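Local coordinates for uncharacterized protein (Clostridium sporogenes, PDB 4Q0Y) that is of unknown function but has a hot-dog, thioesterase-like fold, so a thioesterase-like role is possible but unproven, at residues L8-V13 with I27-D32; Y70-N75 with F89-L94; I93-S98 with I122-F127. All blocks are in the same frame, centred on the assembly; numbering follows the deposited sequence.

Interaction 1. Residues L8-V13 with I27-D32; sequences LSSIDV and IGVIYD
The Tyr-31 ring meets the neighbouring strand along its CD1 and CE1 atoms: Ser-10 CB comes up obliquely, 3.6 Å from Tyr-31 CE1, and Ser-9 O sits at the ring edge, close to its plane. One face carries a methyl from the ring's own segment, Val-29 CG2, displaced toward the rim. Tyr-31 and Val-29 are each modelled in two conformers, and their contacts are those of the conformer described here. In it, chi1 of -67° puts Tyr-31 CG beside the backbone N.

Strands 4-15 and 26-30, the two members of a beta hairpin, pair antiparallel, Ile-11 to Val-13 against Ile-30 to Gly-28. Ile-11 and Ile-30 form a hydrogen-bonded pair, with Ile-30 N to Ile-11 O at 2.9 Å and nearly straight. At the other end the ladder is irregular: Val-13 O accepts from both Ile-27 N, at 2.8 Å, and Gly-28 N, at 3.1 Å. Two residues opposite one make a classic beta bulge, and Val-13 N returns a bond to Gly-28 O.

The side chains sort by face. Val-13 CG2 meets Ile-30 CD1 at 4.0 Å, on the face that also carries Ile-11. On the other face Asp-12 and Val-29 lie side by side, pointing the same way, with Asp-12 OD1 3.8 Å from Val-29 CG2 in this conformer.

That carboxylate has its strong partners elsewhere: OD1 makes a salt bridge with Lys-26 and OD2 accepts from Asn-75 ND2, which also bonds Ser-10 OG. The hairpin therefore divides its chemistry, with apolar branches on one face, where Ile-11 packs on helix 33-44 and Ile-30 on Phe-127, and on the other an acid whose negative charge is probably balanced by the lysine next to Ile-27.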
# COMPACT_ATOMS: atom_id res chain seq x y z
N LEU B 8 0.68 -10.64 -2.37
CA LEU B 8 0.79 -11.76 -1.41
C LEU B 8 -0.40 -12.66 -1.60
O LEU B 8 -1.51 -12.17 -1.73
CB LEU B 8 0.75 -11.29 0.03
CG LEU B 8 2.06 -10.84 0.65
CD1 LEU B 8 2.68 -9.70 -0.10
CD2 LEU B 8 1.78 -10.47 2.09
N SER B 9 -0.16 -13.96 -1.60
CA SER B 9 -1.24 -14.96 -1.72
C SER B 9 -1.70 -15.44 -0.34
O SER B 9 -2.87 -15.75 -0.17
CB SER B 9 -0.80 -16.12 -2.59
OG SER B 9 0.41 -16.67 -2.11
N SER B 10 -0.78 -15.47 0.62
CA SER B 10 -1.10 -15.86 1.99
C SER B 10 0.06 -15.52 2.93
O SER B 10 1.16 -15.22 2.46
CB SER B 10 -1.36 -17.37 2.10
OG SER B 10 -0.22 -18.10 1.72
N ILE B 11 -0.22 -15.59 4.23
CA ILE B 11 0.81 -15.55 5.26
C ILE B 11 0.62 -16.74 6.19
O ILE B 11 -0.38 -16.81 6.89
CB ILE B 11 0.80 -14.24 6.11
CG1 ILE B 11 0.89 -12.98 5.24
CG2 ILE B 11 1.92 -14.28 7.14
CD1 ILE B 11 0.50 -11.70 5.95
N ASP B 12 1.56 -17.67 6.21
CA ASP B 12 1.55 -18.78 7.17
C ASP B 12 2.03 -18.24 8.52
O ASP B 12 3.01 -17.49 8.56
CB ASP B 12 2.42 -19.93 6.72
CG ASP B 12 1.89 -20.58 5.48
OD1 ASP B 12 0.75 -21.05 5.53
OD2 ASP B 12 2.60 -20.64 4.46
N VAL B 13 1.34 -18.63 9.59
CA VAL B 13 1.59 -18.10 10.93
C VAL B 13 1.97 -19.26 11.86
O VAL B 13 1.26 -20.27 11.93
CB VAL B 13 0.38 -17.34 11.49
CG1 VAL B 13 0.69 -16.76 12.87
CG2 VAL B 13 -0.05 -16.25 10.50
N ILE B 27 0.24 -22.29 13.58
CA ILE B 27 -0.98 -21.76 14.23
C ILE B 27 -2.10 -21.58 13.22
O ILE B 27 -3.25 -21.92 13.51
CB ILE B 27 -0.68 -20.44 14.97
CG1 ILE B 27 0.14 -20.76 16.22
CG2 ILE B 27 -1.95 -19.66 15.36
CD1 ILE B 27 0.74 -19.55 16.90
N GLY B 28 -1.80 -21.00 12.07
CA GLY B 28 -2.84 -20.76 11.08
C GLY B 28 -2.31 -20.08 9.85
O GLY B 28 -1.08 -20.01 9.64
N VAL B 29 -3.23 -19.57 9.04
CA VAL B 29 -2.88 -18.91 7.79
C VAL B 29 -3.83 -17.75 7.57
O VAL B 29 -5.02 -17.85 7.90
CB VAL B 29 -2.87 -19.88 6.61
CG1 VAL B 29 -4.17 -20.67 6.56
CG2 VAL B 29 -2.54 -19.16 5.31
N ILE B 30 -3.27 -16.64 7.08
CA ILE B 30 -4.02 -15.43 6.73
C ILE B 30 -4.20 -15.43 5.22
O ILE B 30 -3.22 -15.46 4.47
CB ILE B 30 -3.29 -14.14 7.20
CG1 ILE B 30 -3.13 -14.14 8.73
CG2 ILE B 30 -4.06 -12.89 6.75
CD1 ILE B 30 -2.20 -13.09 9.27
N TYR B 31 -5.45 -15.41 4.78
CA TYR B 31 -5.84 -15.38 3.35
C TYR B 31 -6.60 -14.14 2.93
O TYR B 31 -6.79 -13.90 1.73
CB TYR B 31 -6.77 -16.57 3.05
CG TYR B 31 -6.10 -17.90 3.15
CD1 TYR B 31 -4.95 -18.18 2.42
CD2 TYR B 31 -6.61 -18.90 3.97
CE1 TYR B 31 -4.31 -19.41 2.49
CE2 TYR B 31 -6.00 -20.14 4.04
CZ TYR B 31 -4.85 -20.39 3.31
OH TYR B 31 -4.20 -21.59 3.41
N ASP B 32 -7.04 -13.33 3.91
CA ASP B 32 -7.92 -12.19 3.64
C ASP B 32 -7.24 -11.15 2.75
O ASP B 32 -6.16 -10.65 3.09
CB ASP B 32 -8.30 -11.53 4.97
CG ASP B 32 -9.27 -10.37 4.78
OD1 ASP B 32 -10.44 -10.63 4.54
OD2 ASP B 32 -8.82 -9.22 4.83

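Interaction 2. Residues Y70-N75 with F89-L94; sequences YHIQPN and FLLYIL
Residues 70-75 and 91-94 run antiparallel with a strong twist, their short axes at 132°, and hydrogen-bonded pairs Tyr-70 with Ile-93 and Ile-72 with Leu-91 alternate with the non-hydrogen-bonded pair His-71 with Tyr-92. In that central pair the two rings form an offset stack, centroids 4.2 Å apart and planes at 27°. Tyr-92 CD1 rides over the centre of the imidazole, 3.3 Å from His-71 NE2, while the phenol OH reaches on to Ser-107.

The reverse face is largely apolar. Ile-72 CG1 packs on Leu-91 CB at 3.8 Å, its CG2 meets Ile-93 CG2, and Tyr-70 CB lies 4.0 Å from Ile-93 CG2; Phe-39 of helix 33-44 touches both Ile-72 and Leu-91. Farther along, Pro-74 CG lies 3.9 Å from Phe-89 CB, the two side chains crossing at about a right angle. Gln-73 runs extended beside Leu-90, with Gln-73 NE2 donating in its amide plane to Asn-75 OD1 at 2.9 Å.

Chemically the hairpin has two sides: stacked rings with polar ends on one, a mainly apolar seam, part of it covered by helix 33-44, on the other. Phe-89 O, buried here without a hydrogen-bonding partner, receives a CA-H...O contact from Gln-73.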
# COMPACT_ATOMS: atom_id res chain seq x y z
N TYR B 70 4.69 -13.69 16.52
CA TYR B 70 4.59 -14.83 15.60
C TYR B 70 5.83 -14.95 14.73
O TYR B 70 6.59 -13.99 14.56
CB TYR B 70 3.40 -14.65 14.68
CG TYR B 70 2.05 -14.69 15.34
CD1 TYR B 70 1.60 -15.84 16.00
CD2 TYR B 70 1.16 -13.60 15.24
CE1 TYR B 70 0.36 -15.89 16.59
CE2 TYR B 70 -0.11 -13.64 15.82
CZ TYR B 70 -0.50 -14.78 16.51
OH TYR B 70 -1.74 -14.87 17.10
N HIS B 71 6.06 -16.17 14.23
CA HIS B 71 6.93 -16.38 13.09
C HIS B 71 5.99 -16.49 11.93
O HIS B 71 5.00 -17.20 12.01
CB HIS B 71 7.75 -17.65 13.26
CG HIS B 71 8.85 -17.51 14.26
ND1 HIS B 71 9.89 -18.41 14.34
CD2 HIS B 71 9.09 -16.59 15.22
CE1 HIS B 71 10.71 -18.06 15.31
NE2 HIS B 71 10.26 -16.95 15.84
N ILE B 72 6.30 -15.75 10.85
CA ILE B 72 5.43 -15.67 9.70
C ILE B 72 6.18 -15.88 8.40
O ILE B 72 7.36 -15.51 8.25
CB ILE B 72 4.63 -14.34 9.65
CG1 ILE B 72 5.57 -13.12 9.51
CG2 ILE B 72 3.76 -14.21 10.89
CD1 ILE B 72 4.84 -11.81 9.27
N GLN B 73 5.46 -16.48 7.45
CA GLN B 73 5.96 -16.76 6.10
C GLN B 73 4.97 -16.14 5.12
O GLN B 73 3.98 -16.81 4.75
CB GLN B 73 6.12 -18.26 5.88
CG GLN B 73 6.65 -18.62 4.48
CD GLN B 73 6.66 -20.11 4.24
OE1 GLN B 73 7.03 -20.91 5.12
NE2 GLN B 73 6.23 -20.51 3.05
N PRO B 74 5.21 -14.89 4.70
CA PRO B 74 4.42 -14.33 3.62
C PRO B 74 4.82 -14.98 2.30
O PRO B 74 6.03 -15.07 2.00
CB PRO B 74 4.79 -12.83 3.62
CG PRO B 74 6.11 -12.76 4.28
CD PRO B 74 6.11 -13.87 5.30
N ASN B 75 3.82 -15.47 1.58
CA ASN B 75 3.99 -16.11 0.29
C ASN B 75 3.57 -15.10 -0.75
O ASN B 75 2.48 -14.53 -0.67
CB ASN B 75 3.13 -17.37 0.23
CG ASN B 75 3.57 -18.38 1.24
OD1 ASN B 75 4.72 -18.82 1.22
ND2 ASN B 75 2.71 -18.69 2.19
N PHE B 89 9.25 -14.82 2.39
CA PHE B 89 10.17 -14.40 3.46
C PHE B 89 9.89 -15.25 4.68
O PHE B 89 8.79 -15.79 4.84
CB PHE B 89 10.02 -12.93 3.84
CG PHE B 89 10.45 -11.97 2.78
CD1 PHE B 89 11.77 -11.94 2.35
CD2 PHE B 89 9.54 -11.07 2.24
CE1 PHE B 89 12.18 -11.05 1.36
CE2 PHE B 89 9.94 -10.18 1.24
CZ PHE B 89 11.25 -10.17 0.80
N LEU B 90 10.90 -15.40 5.53
CA LEU B 90 10.76 -16.01 6.85
C LEU B 90 11.07 -14.89 7.84
O LEU B 90 12.19 -14.38 7.88
CB LEU B 90 11.73 -17.17 7.02
CG LEU B 90 11.56 -18.32 6.01
CD1 LEU B 90 12.61 -19.38 6.24
CD2 LEU B 90 10.15 -18.91 6.10
N LEU B 91 10.04 -14.47 8.58
CA LEU B 91 10.14 -13.33 9.48
C LEU B 91 9.75 -13.70 10.89
O LEU B 91 8.90 -14.56 11.10
CB LEU B 91 9.22 -12.21 9.00
CG LEU B 91 9.29 -11.80 7.53
CD1 LEU B 91 8.18 -10.80 7.24
CD2 LEU B 91 10.65 -11.20 7.22
N TYR B 92 10.35 -13.01 11.85
CA TYR B 92 9.85 -12.96 13.24
C TYR B 92 9.17 -11.61 13.38
O TYR B 92 9.74 -10.59 12.99
CB TYR B 92 10.96 -13.10 14.29
CG TYR B 92 12.05 -14.15 13.98
CD1 TYR B 92 11.73 -15.39 13.39
CD2 TYR B 92 13.37 -13.91 14.34
CE1 TYR B 92 12.71 -16.33 13.12
CE2 TYR B 92 14.36 -14.85 14.07
CZ TYR B 92 14.03 -16.06 13.45
OH TYR B 92 15.00 -16.99 13.19
N ILE B 93 7.96 -11.59 13.94
CA ILE B 93 7.23 -10.33 14.10
C ILE B 93 6.78 -10.17 15.54
O ILE B 93 6.30 -11.12 16.14
CB ILE B 93 6.08 -10.19 13.06
CG1 ILE B 93 5.58 -8.76 13.02
CG2 ILE B 93 4.94 -11.17 13.34
CD1 ILE B 93 4.92 -8.40 11.70
N LEU B 94 7.03 -8.96 16.09
CA LEU B 94 6.68 -8.60 17.46
C LEU B 94 5.83 -7.35 17.35
O LEU B 94 6.33 -6.30 16.94
CB LEU B 94 7.94 -8.34 18.26
CG LEU B 94 8.91 -9.51 18.39
CD1 LEU B 94 10.23 -9.01 18.98
CD2 LEU B 94 8.30 -10.62 19.23

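Interaction 3. Residues I93-S98 with I122-F127; sequences ILVGDS and ILKEIF
In Ile-93, chi1 of -166° sets CG1 anti to the backbone N, and chi2 of 156° carries CD1 on to Leu-123 CD2, 3.9 Å away. Val-95 likewise holds CG1 anti to its backbone N, where the methyl lies 3.7 Å from Leu-123 CB and 3.8 Å from Lys-124 CG.

Both strand residues point their CB toward the helix, two positions apart as one face of a strand requires, and Leu-123 spans them: its CB serves Val-95 and its CD2 serves Ile-93. The Phe-127 side chain meets Ile-93 tip to tip, Ile-93 CD1 standing 4.0 Å from Phe-127 CE2. Val-95 CG2 also approaches this ring, obliquely and more loosely.

In the hot-dog fold an antiparallel sheet wraps a central helix, probably 33-44 here; helix 117-126 packs next to it on the same sheet. The short axes of strand 93-95 and helix 122-126 make an angle of 110° and approach to 9.5 Å. Leu-123 continues the apolar layer by touching Phe-39 and Ile-42 of helix 33-44. Lys-124 lends its aliphatic CG to Val-95 at the margin, and a bound cadmium ion lies about 4 Å from the lysine side chain at its nearest.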
# COMPACT_ATOMS: atom_id res chain seq x y z
N ILE B 93 7.96 -11.59 13.94
CA ILE B 93 7.23 -10.33 14.10
C ILE B 93 6.78 -10.17 15.54
O ILE B 93 6.30 -11.12 16.14
CB ILE B 93 6.08 -10.19 13.06
CG1 ILE B 93 5.58 -8.76 13.02
CG2 ILE B 93 4.94 -11.17 13.34
CD1 ILE B 93 4.92 -8.40 11.70
N LEU B 94 7.03 -8.96 16.09
CA LEU B 94 6.68 -8.60 17.46
C LEU B 94 5.83 -7.35 17.35
O LEU B 94 6.33 -6.30 16.94
CB LEU B 94 7.94 -8.34 18.26
CG LEU B 94 8.91 -9.51 18.39
CD1 LEU B 94 10.23 -9.01 18.98
CD2 LEU B 94 8.30 -10.62 19.23
N VAL B 95 4.54 -7.46 17.66
CA VAL B 95 3.56 -6.40 17.38
C VAL B 95 3.05 -5.78 18.67
O VAL B 95 2.42 -6.47 19.48
CB VAL B 95 2.34 -6.92 16.57
CG1 VAL B 95 1.34 -5.80 16.27
CG2 VAL B 95 2.79 -7.59 15.28
N GLY B 96 3.27 -4.47 18.84
CA GLY B 96 2.65 -3.71 19.89
C GLY B 96 3.21 -3.89 21.28
O GLY B 96 2.63 -4.58 22.12
N ASP B 97 4.35 -3.23 21.52
CA ASP B 97 4.90 -3.12 22.88
C ASP B 97 4.19 -2.02 23.66
O ASP B 97 3.25 -1.40 23.15
CB ASP B 97 6.43 -3.00 22.87
CG ASP B 97 6.96 -1.67 22.31
OD1 ASP B 97 6.21 -0.69 22.07
OD2 ASP B 97 8.20 -1.61 22.15
N SER B 98 4.65 -1.77 24.89
CA SER B 98 4.07 -0.74 25.75
C SER B 98 4.20 0.69 25.17
O SER B 98 3.44 1.55 25.56
CB SER B 98 4.67 -0.80 27.15
OG SER B 98 6.04 -0.44 27.14
N ILE B 122 -1.94 -0.93 12.10
CA ILE B 122 -2.20 -1.73 10.89
C ILE B 122 -1.85 -3.22 11.16
O ILE B 122 -2.62 -4.11 10.80
CB ILE B 122 -1.46 -1.18 9.66
CG1 ILE B 122 -1.98 0.22 9.30
CG2 ILE B 122 -1.58 -2.12 8.45
CD1 ILE B 122 -1.06 1.00 8.39
N LEU B 123 -0.69 -3.48 11.77
CA LEU B 123 -0.28 -4.84 12.10
C LEU B 123 -1.25 -5.53 13.05
O LEU B 123 -1.54 -6.72 12.86
CB LEU B 123 1.13 -4.88 12.67
CG LEU B 123 2.23 -4.55 11.66
CD1 LEU B 123 3.54 -4.32 12.41
CD2 LEU B 123 2.40 -5.64 10.61
N LYS B 124 -1.78 -4.77 14.01
CA LYS B 124 -2.84 -5.28 14.90
C LYS B 124 -4.10 -5.70 14.14
O LYS B 124 -4.70 -6.72 14.48
CB LYS B 124 -3.16 -4.30 16.03
CG LYS B 124 -2.01 -4.23 17.04
CD LYS B 124 -2.07 -3.06 18.01
CE LYS B 124 -3.29 -3.08 18.89
NZ LYS B 124 -3.22 -1.97 19.89
N GLU B 125 -4.46 -4.96 13.09
CA GLU B 125 -5.58 -5.34 12.22
C GLU B 125 -5.29 -6.65 11.46
O GLU B 125 -6.16 -7.53 11.37
CB GLU B 125 -5.96 -4.23 11.22
CG GLU B 125 -6.53 -3.00 11.90
CD GLU B 125 -6.59 -1.76 11.03
OE1 GLU B 125 -6.24 -1.81 9.83
OE2 GLU B 125 -6.94 -0.71 11.60
N ILE B 126 -4.08 -6.74 10.91
CA ILE B 126 -3.67 -7.91 10.11
C ILE B 126 -3.63 -9.20 10.95
O ILE B 126 -4.11 -10.27 10.48
CB ILE B 126 -2.29 -7.71 9.46
CG1 ILE B 126 -2.36 -6.57 8.44
CG2 ILE B 126 -1.77 -8.99 8.80
CD1 ILE B 126 -1.02 -5.96 8.12
N PHE B 127 -3.10 -9.10 12.16
CA PHE B 127 -2.88 -10.26 13.03
C PHE B 127 -3.98 -10.48 14.09
O PHE B 127 -3.82 -11.33 14.96
CB PHE B 127 -1.47 -10.23 13.61
CG PHE B 127 -0.42 -10.44 12.56
CD1 PHE B 127 -0.23 -11.71 12.01
CD2 PHE B 127 0.27 -9.36 12.01
CE1 PHE B 127 0.67 -11.90 10.99
CE2 PHE B 127 1.17 -9.54 10.98
CZ PHE B 127 1.38 -10.82 10.47

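In the fold
Interaction 1 closes before the other two open, and all three reach one antiparallel sheet, in which strands 26-30, 4-15, 68-80 and 83-95 follow one another. Interaction 1 joins the first two and interaction 2 the last two, their centres about 10 Å apart; the middle pair is tied by backbone bonds such as Ser-10 O to Asn-75 N. Interaction 3 starts where interaction 2 ends, sharing Ile-93 and Leu-94, and adds helix 117-126. Its centre lies about 12 Å from that of interaction 2 and 15 Å from that of interaction 1. Phe-127, part of interaction 3, also touches Ile-30 of interaction 1 and Tyr-70 and Ile-72 of interaction 2, illustrating how a hot-dog-like core unites distant segments.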